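Local coordinates for 3-oxoacyl-[acyl-carrier-protein] synthase, mitochondrial (Arabidopsis thaliana, PDB 2IX4) that catalyses the condensation steps of mitochondrial fatty acid synthesis, extending acyl-ACP chains by two carbons taken from malonyl-ACP, at residues E341-S345 / G346-F350; D391-D395 / K396-P400. All blocks are in the same frame, centred on the assembly; numbering follows the deposited sequence.

How the contacts relate
Contact 1 closes well before contact 2 opens along the chain, yet their centres are only about 10 Å apart, on the same side of the chain's centre. Each is partly buried, with apolar side chains inside and polar ones at the surface, and both rest on helix 325-339. Contact 1 joins a short helix to a strand of the large sheet, and backbone carbonyls at the helix end do most of the work. Contact 2 has no helix or strand, so one carboxylate and a cluster of rings hold its loop. The two meet along the buried side: the ring of Phe-350 packs against those of Phe-394 and Phe-398. Farther out, Arg-397 lies against the backbone of Thr-344.

Contact 1. Residues E341-S345 / G346-F350; sequences EHATS and GTLAF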
ATOM      1  N   GLU A 341     -10.398  27.360  21.708  1.00 28.12           N
ATOM      2  CA  GLU A 341      -9.816  28.556  22.331  1.00 28.59           C
ATOM      3  C   GLU A 341      -8.300  28.654  22.121  1.00 28.55           C
ATOM      4  O   GLU A 341      -7.764  29.747  21.937  1.00 28.47           O
ATOM      5  CB  GLU A 341     -10.154  28.612  23.829  1.00 28.86           C
ATOM      6  CG  GLU A 341     -11.540  28.071  24.207  1.00 30.05           C
ATOM      7  CD  GLU A 341     -12.685  28.947  23.720  1.00 31.74           C
ATOM      8  OE1 GLU A 341     -13.315  28.588  22.701  1.00 32.74           O
ATOM      9  OE2 GLU A 341     -12.957  29.990  24.352  1.00 32.73           O
ATOM     10  N   HIS A 342      -7.624  27.504  22.137  1.00 28.57           N
ATOM     11  CA  HIS A 342      -6.176  27.428  21.913  1.00 28.58           C
ATOM     12  C   HIS A 342      -5.786  27.924  20.518  1.00 28.72           C
ATOM     13  O   HIS A 342      -4.693  28.461  20.326  1.00 28.70           O
ATOM     14  CB  HIS A 342      -5.683  25.994  22.136  1.00 28.46           C
ATOM     15  CG  HIS A 342      -4.195  25.838  22.047  1.00 28.16           C
ATOM     16  ND1 HIS A 342      -3.331  26.399  22.963  1.00 27.85           N
ATOM     17  CD2 HIS A 342      -3.421  25.166  21.162  1.00 27.77           C
ATOM     18  CE1 HIS A 342      -2.088  26.090  22.638  1.00 27.81           C
ATOM     19  NE2 HIS A 342      -2.115  25.340  21.551  1.00 27.63           N
ATOM     20  N   ALA A 343      -6.693  27.751  19.558  1.00 28.88           N
ATOM     21  CA  ALA A 343      -6.470  28.180  18.179  1.00 28.95           C
ATOM     22  C   ALA A 343      -6.988  29.592  17.907  1.00 29.05           C
ATOM     23  O   ALA A 343      -6.300  30.393  17.268  1.00 29.08           O
ATOM     24  CB  ALA A 343      -7.102  27.192  17.209  1.00 29.02           C
ATOM     25  N   THR A 344      -8.197  29.886  18.390  1.00 28.97           N
ATOM     26  CA  THR A 344      -8.863  31.165  18.118  1.00 29.02           C
ATOM     27  C   THR A 344      -8.248  32.354  18.862  1.00 28.90           C
ATOM     28  O   THR A 344      -8.498  33.505  18.503  1.00 29.07           O
ATOM     29  CB  THR A 344     -10.382  31.107  18.417  1.00 28.99           C
ATOM     30  OG1 THR A 344     -10.591  30.802  19.801  1.00 29.18           O
ATOM     31  CG2 THR A 344     -11.069  30.054  17.551  1.00 29.29           C
ATOM     32  N   SER A 345      -7.456  32.073  19.897  1.00 28.69           N
ATOM     33  CA  SER A 345      -6.757  33.117  20.650  1.00 28.30           C
ATOM     34  C   SER A 345      -5.426  33.491  19.996  1.00 28.04           C
ATOM     35  O   SER A 345      -4.818  34.504  20.347  1.00 28.17           O
ATOM     36  CB  SER A 345      -6.522  32.680  22.100  1.00 28.37           C
ATOM     37  OG  SER A 345      -5.597  31.605  22.171  1.00 28.18           O
ATOM     38  N   GLY A 346      -4.981  32.666  19.053  1.00 27.64           N
ATOM     39  CA  GLY A 346      -3.720  32.889  18.355  1.00 27.11           C
ATOM     40  C   GLY A 346      -2.531  32.207  19.008  1.00 26.73           C
ATOM     41  O   GLY A 346      -1.394  32.383  18.567  1.00 26.85           O
ATOM     42  N   THR A 347      -2.798  31.426  20.055  1.00 26.21           N
ATOM     43  CA  THR A 347      -1.755  30.697  20.779  1.00 25.70           C
ATOM     44  C   THR A 347      -1.162  29.570  19.929  1.00 25.37           C
ATOM     45  O   THR A 347       0.056  29.382  19.907  1.00 25.44           O
ATOM     46  CB  THR A 347      -2.278  30.126  22.119  1.00 25.76           C
ATOM     47  OG1 THR A 347      -2.912  31.167  22.873  1.00 25.89           O
ATOM     48  CG2 THR A 347      -1.137  29.534  22.944  1.00 25.70           C
ATOM     49  N   LEU A 348      -2.025  28.830  19.233  1.00 24.78           N
ATOM     50  CA  LEU A 348      -1.580  27.732  18.378  1.00 24.21           C
ATOM     51  C   LEU A 348      -0.882  28.246  17.122  1.00 23.73           C
ATOM     52  O   LEU A 348      -1.429  29.077  16.391  1.00 23.75           O
ATOM     53  CB  LEU A 348      -2.755  26.816  17.993  1.00 24.18           C
ATOM     54  CG  LEU A 348      -2.484  25.669  17.006  1.00 24.09           C
ATOM     55  CD1 LEU A 348      -1.678  24.536  17.645  1.00 23.84           C
ATOM     56  CD2 LEU A 348      -3.783  25.135  16.428  1.00 23.82           C
ATOM     57  N   ALA A 349       0.329  27.747  16.889  1.00 23.07           N
ATOM     58  CA  ALA A 349       1.055  28.014  15.655  1.00 22.43           C
ATOM     59  C   ALA A 349       0.732  26.926  14.644  1.00 21.97           C
ATOM     60  O   ALA A 349       0.811  25.740  14.959  1.00 21.71           O
ATOM     61  CB  ALA A 349       2.555  28.069  15.913  1.00 22.41           C
ATOM     62  N   PHE A 350       0.348  27.331  13.438  1.00 21.43           N
ATOM     63  CA  PHE A 350       0.125  26.374  12.362  1.00 21.05           C
ATOM     64  C   PHE A 350       0.479  26.944  10.996  1.00 20.92           C
ATOM     65  O   PHE A 350       0.352  28.144  10.758  1.00 20.92           O
ATOM     66  CB  PHE A 350      -1.306  25.811  12.388  1.00 20.93           C
ATOM     67  CG  PHE A 350      -2.367  26.817  12.069  1.00 20.60           C
ATOM     68  CD1 PHE A 350      -2.903  26.896  10.789  1.00 20.47           C
ATOM     69  CD2 PHE A 350      -2.848  27.676  13.052  1.00 20.73           C
ATOM     70  CE1 PHE A 350      -3.894  27.822  10.490  1.00 20.10           C
ATOM     71  CE2 PHE A 350      -3.839  28.610  12.762  1.00 20.34           C
ATOM     72  CZ  PHE A 350      -4.361  28.682  11.479  1.00 20.34           C
TER
HETATM   73  O   HOH W   1      -3.947  30.142  16.070  1.00 33.56           O
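Gly-346 N bonds back to Ala-343 O, three residues earlier, at 3.2 Å and from well above the carbonyl plane. In the C' position after helix 341-344, this glycine turns the chain toward strand 349-351, the last strand of a beta-alpha-beta crossover built with strand 316-318 and helix 325-339. Glycine suits the positive phi of 92°, where a CB would collide with Ser-345 O. A second backbone bond, Leu-348 N to His-342 O at 2.9 Å, closes the turn, and a water donates to both Ala-343 O (2.7 Å) and Leu-348 O (2.8 Å), bridging helix end and strand start. On the inner side Leu-348 CD2 meets Ala-343 CB; the small alanine lets this branch come close to the helix. Leu-348 CB packs 3.6 Å from His-342 CD2. Toward the surface, Thr-347 CG2 approaches the other end of the imidazole, 3.6 Å from His-342 CE1, and NE2 is hydrogen-bonded to Ile-314 O, which fixes the ring. A hydroxyl relay runs back to the helix: Thr-347 OG1 donates to Ser-345 OG at 2.8 Å. With chi1 at 68°, Ser-345 OG swings back to donate, in the carbonyl plane and at 2.9 Å, to Glu-341 O, which also takes Ser-345 N.

Contact 2. Residues D391-D395 / K396-P400; sequences DPIFD and KRFMP
Phe-394 is sandwiched: Pro-400 CD sits over the centre of one ring face, 3.6 Å from the centroid and only 8° off the normal, and Ile-393 CG2 lies over the centre of the other. The CD methylene, next to the electron-withdrawing amide nitrogen, suits this CH-pi contact. Asp-391 N and Phe-398 O lie at the edge. Phe-398 takes Phe-394 CD2 over one face, 3.8 Å from its own CD2, and Ile-393 O at its edge; the two aromatic planes are inclined at 48°. Met-399 SD adds an oblique Met-aromatic contact to Phe-394. Asp-391 to Phe-394 form a type I beta turn, with an Asx turn from Asp-391 OD1 to Ile-393 N. The bend from Asp-395 to Phe-398 is held by the Asp-395 carboxylate. Its chi1 of 62° folds it over the following backbone, where OD1 accepts from both Arg-397 N at 2.9 Å and Phe-398 N at 2.7 Å, the first bond forming another Asx turn. Asp-395 N returns a bond to Phe-398 O at 2.9 Å. Asp-395 OD2 makes a long salt bridge to Arg-397 NH2, 3.9 Å, well out of the guanidinium plane, so charge alone links them. The loop lies between strands 380-381 and 405-406, with Ile-393 and Phe-394 packed on Ala-332 and Phe-398 on Lys-336, all along helix 325-339.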
ATOM      1  N   ASP A 391      -7.843  33.368   4.044  1.00 24.99           N
ATOM      2  CA  ASP A 391      -9.226  32.900   3.948  1.00 25.16           C
ATOM      3  C   ASP A 391     -10.117  33.569   5.005  1.00 25.20           C
ATOM      4  O   ASP A 391      -9.680  33.757   6.141  1.00 25.04           O
ATOM      5  CB  ASP A 391      -9.256  31.370   4.097  1.00 25.16           C
ATOM      6  CG  ASP A 391     -10.601  30.765   3.722  1.00 25.35           C
ATOM      7  OD1 ASP A 391     -11.528  30.804   4.558  1.00 25.72           O
ATOM      8  OD2 ASP A 391     -10.726  30.241   2.596  1.00 25.31           O
ATOM      9  N   PRO A 392     -11.358  33.949   4.625  1.00 25.45           N
ATOM     10  CA  PRO A 392     -12.342  34.563   5.528  1.00 25.65           C
ATOM     11  C   PRO A 392     -12.506  33.884   6.890  1.00 25.94           C
ATOM     12  O   PRO A 392     -12.898  34.548   7.851  1.00 25.89           O
ATOM     13  CB  PRO A 392     -13.646  34.454   4.740  1.00 25.62           C
ATOM     14  CG  PRO A 392     -13.224  34.535   3.334  1.00 25.72           C
ATOM     15  CD  PRO A 392     -11.887  33.847   3.250  1.00 25.37           C
ATOM     16  N   ILE A 393     -12.221  32.585   6.972  1.00 26.35           N
ATOM     17  CA  ILE A 393     -12.286  31.858   8.244  1.00 26.84           C
ATOM     18  C   ILE A 393     -11.282  32.412   9.267  1.00 27.00           C
ATOM     19  O   ILE A 393     -11.517  32.353  10.474  1.00 27.00           O
ATOM     20  CB  ILE A 393     -12.099  30.317   8.056  1.00 26.90           C
ATOM     21  CG1 ILE A 393     -12.619  29.557   9.284  1.00 27.33           C
ATOM     22  CG2 ILE A 393     -10.638  29.955   7.752  1.00 27.07           C
ATOM     23  CD1 ILE A 393     -12.922  28.093   9.031  1.00 28.23           C
ATOM     24  N   PHE A 394     -10.182  32.968   8.766  1.00 27.23           N
ATOM     25  CA  PHE A 394      -9.117  33.486   9.614  1.00 27.59           C
ATOM     26  C   PHE A 394      -9.350  34.933  10.029  1.00 28.05           C
ATOM     27  O   PHE A 394      -9.975  35.711   9.300  1.00 28.23           O
ATOM     28  CB  PHE A 394      -7.764  33.353   8.911  1.00 27.34           C
ATOM     29  CG  PHE A 394      -7.401  31.939   8.551  1.00 26.93           C
ATOM     30  CD1 PHE A 394      -7.275  31.560   7.220  1.00 26.51           C
ATOM     31  CD2 PHE A 394      -7.189  30.985   9.543  1.00 26.40           C
ATOM     32  CE1 PHE A 394      -6.938  30.254   6.883  1.00 26.14           C
ATOM     33  CE2 PHE A 394      -6.856  29.677   9.215  1.00 25.93           C
ATOM     34  CZ  PHE A 394      -6.727  29.312   7.883  1.00 25.88           C
ATOM     35  N   ASP A 395      -8.850  35.281  11.210  1.00 28.58           N
ATOM     36  CA  ASP A 395      -8.891  36.656  11.700  1.00 29.09           C
ATOM     37  C   ASP A 395      -7.540  37.045  12.299  1.00 29.34           C
ATOM     38  O   ASP A 395      -6.573  36.286  12.204  1.00 29.60           O
ATOM     39  CB  ASP A 395     -10.040  36.860  12.702  1.00 29.15           C
ATOM     40  CG  ASP A 395      -9.908  35.999  13.959  1.00 29.52           C
ATOM     41  OD1 ASP A 395      -8.778  35.646  14.362  1.00 29.52           O
ATOM     42  OD2 ASP A 395     -10.954  35.689  14.564  1.00 30.53           O
ATOM     43  N   LYS A 396      -7.487  38.218  12.923  1.00 29.53           N
ATOM     44  CA  LYS A 396      -6.258  38.739  13.532  1.00 29.73           C
ATOM     45  C   LYS A 396      -5.521  37.729  14.420  1.00 29.43           C
ATOM     46  O   LYS A 396      -4.288  37.681  14.420  1.00 29.58           O
ATOM     47  CB  LYS A 396      -6.549  40.040  14.295  1.00 29.96           C
ATOM     48  CG  LYS A 396      -7.798  40.010  15.183  1.00 31.03           C
ATOM     49  CD  LYS A 396      -8.419  41.398  15.298  1.00 32.74           C
ATOM     50  CE  LYS A 396      -9.372  41.500  16.483  1.00 33.85           C
ATOM     51  NZ  LYS A 396      -8.644  41.611  17.784  1.00 34.69           N
ATOM     52  N   ARG A 397      -6.281  36.914  15.149  1.00 29.07           N
ATOM     53  CA  ARG A 397      -5.714  35.929  16.068  1.00 28.66           C
ATOM     54  C   ARG A 397      -5.562  34.541  15.430  1.00 27.95           C
ATOM     55  O   ARG A 397      -4.458  33.992  15.381  1.00 27.88           O
ATOM     56  CB  ARG A 397      -6.549  35.857  17.352  1.00 28.96           C
ATOM     57  CG  ARG A 397      -6.346  37.044  18.286  1.00 30.03           C
ATOM     58  CD  ARG A 397      -7.472  37.178  19.300  1.00 32.15           C
ATOM     59  NE  ARG A 397      -8.703  37.686  18.692  1.00 33.70           N
ATOM     60  CZ  ARG A 397      -9.846  37.007  18.609  1.00 34.69           C
ATOM     61  NH1 ARG A 397      -9.941  35.779  19.107  1.00 35.12           N
ATOM     62  NH2 ARG A 397     -10.905  37.565  18.033  1.00 34.92           N
ATOM     63  N   PHE A 398      -6.673  33.985  14.949  1.00 26.94           N
ATOM     64  CA  PHE A 398      -6.669  32.679  14.288  1.00 25.97           C
ATOM     65  C   PHE A 398      -6.159  32.824  12.854  1.00 25.22           C
ATOM     66  O   PHE A 398      -6.906  33.218  11.960  1.00 24.93           O
ATOM     67  CB  PHE A 398      -8.071  32.055  14.330  1.00 25.99           C
ATOM     68  CG  PHE A 398      -8.153  30.689  13.711  1.00 25.96           C
ATOM     69  CD1 PHE A 398      -7.280  29.676  14.098  1.00 25.85           C
ATOM     70  CD2 PHE A 398      -9.119  30.409  12.752  1.00 26.06           C
ATOM     71  CE1 PHE A 398      -7.358  28.412  13.529  1.00 25.88           C
ATOM     72  CE2 PHE A 398      -9.205  29.150  12.177  1.00 25.83           C
ATOM     73  CZ  PHE A 398      -8.324  28.148  12.567  1.00 26.12           C
ATOM     74  N   MET A 399      -4.882  32.504  12.652  1.00 24.43           N
ATOM     75  CA  MET A 399      -4.168  32.838  11.419  1.00 23.78           C
ATOM     76  C   MET A 399      -2.951  31.929  11.229  1.00 23.14           C
ATOM     77  O   MET A 399      -2.187  31.724  12.173  1.00 22.86           O
ATOM     78  CB  MET A 399      -3.721  34.308  11.478  1.00 23.93           C
ATOM     79  CG  MET A 399      -3.062  34.863  10.222  1.00 24.36           C
ATOM     80  SD  MET A 399      -4.192  35.042   8.825  1.00 26.13           S
ATOM     81  CE  MET A 399      -5.205  36.431   9.327  1.00 25.74           C
ATOM     82  N   PRO A 400      -2.764  31.380  10.009  1.00 22.59           N
ATOM     83  CA  PRO A 400      -1.561  30.589   9.746  1.00 22.33           C
ATOM     84  C   PRO A 400      -0.306  31.458   9.722  1.00 22.11           C
ATOM     85  O   PRO A 400      -0.391  32.648   9.413  1.00 21.95           O
ATOM     86  CB  PRO A 400      -1.823  30.000   8.357  1.00 22.23           C
ATOM     87  CG  PRO A 400      -2.771  30.954   7.713  1.00 22.43           C
ATOM     88  CD  PRO A 400      -3.645  31.451   8.827  1.00 22.50           C
TER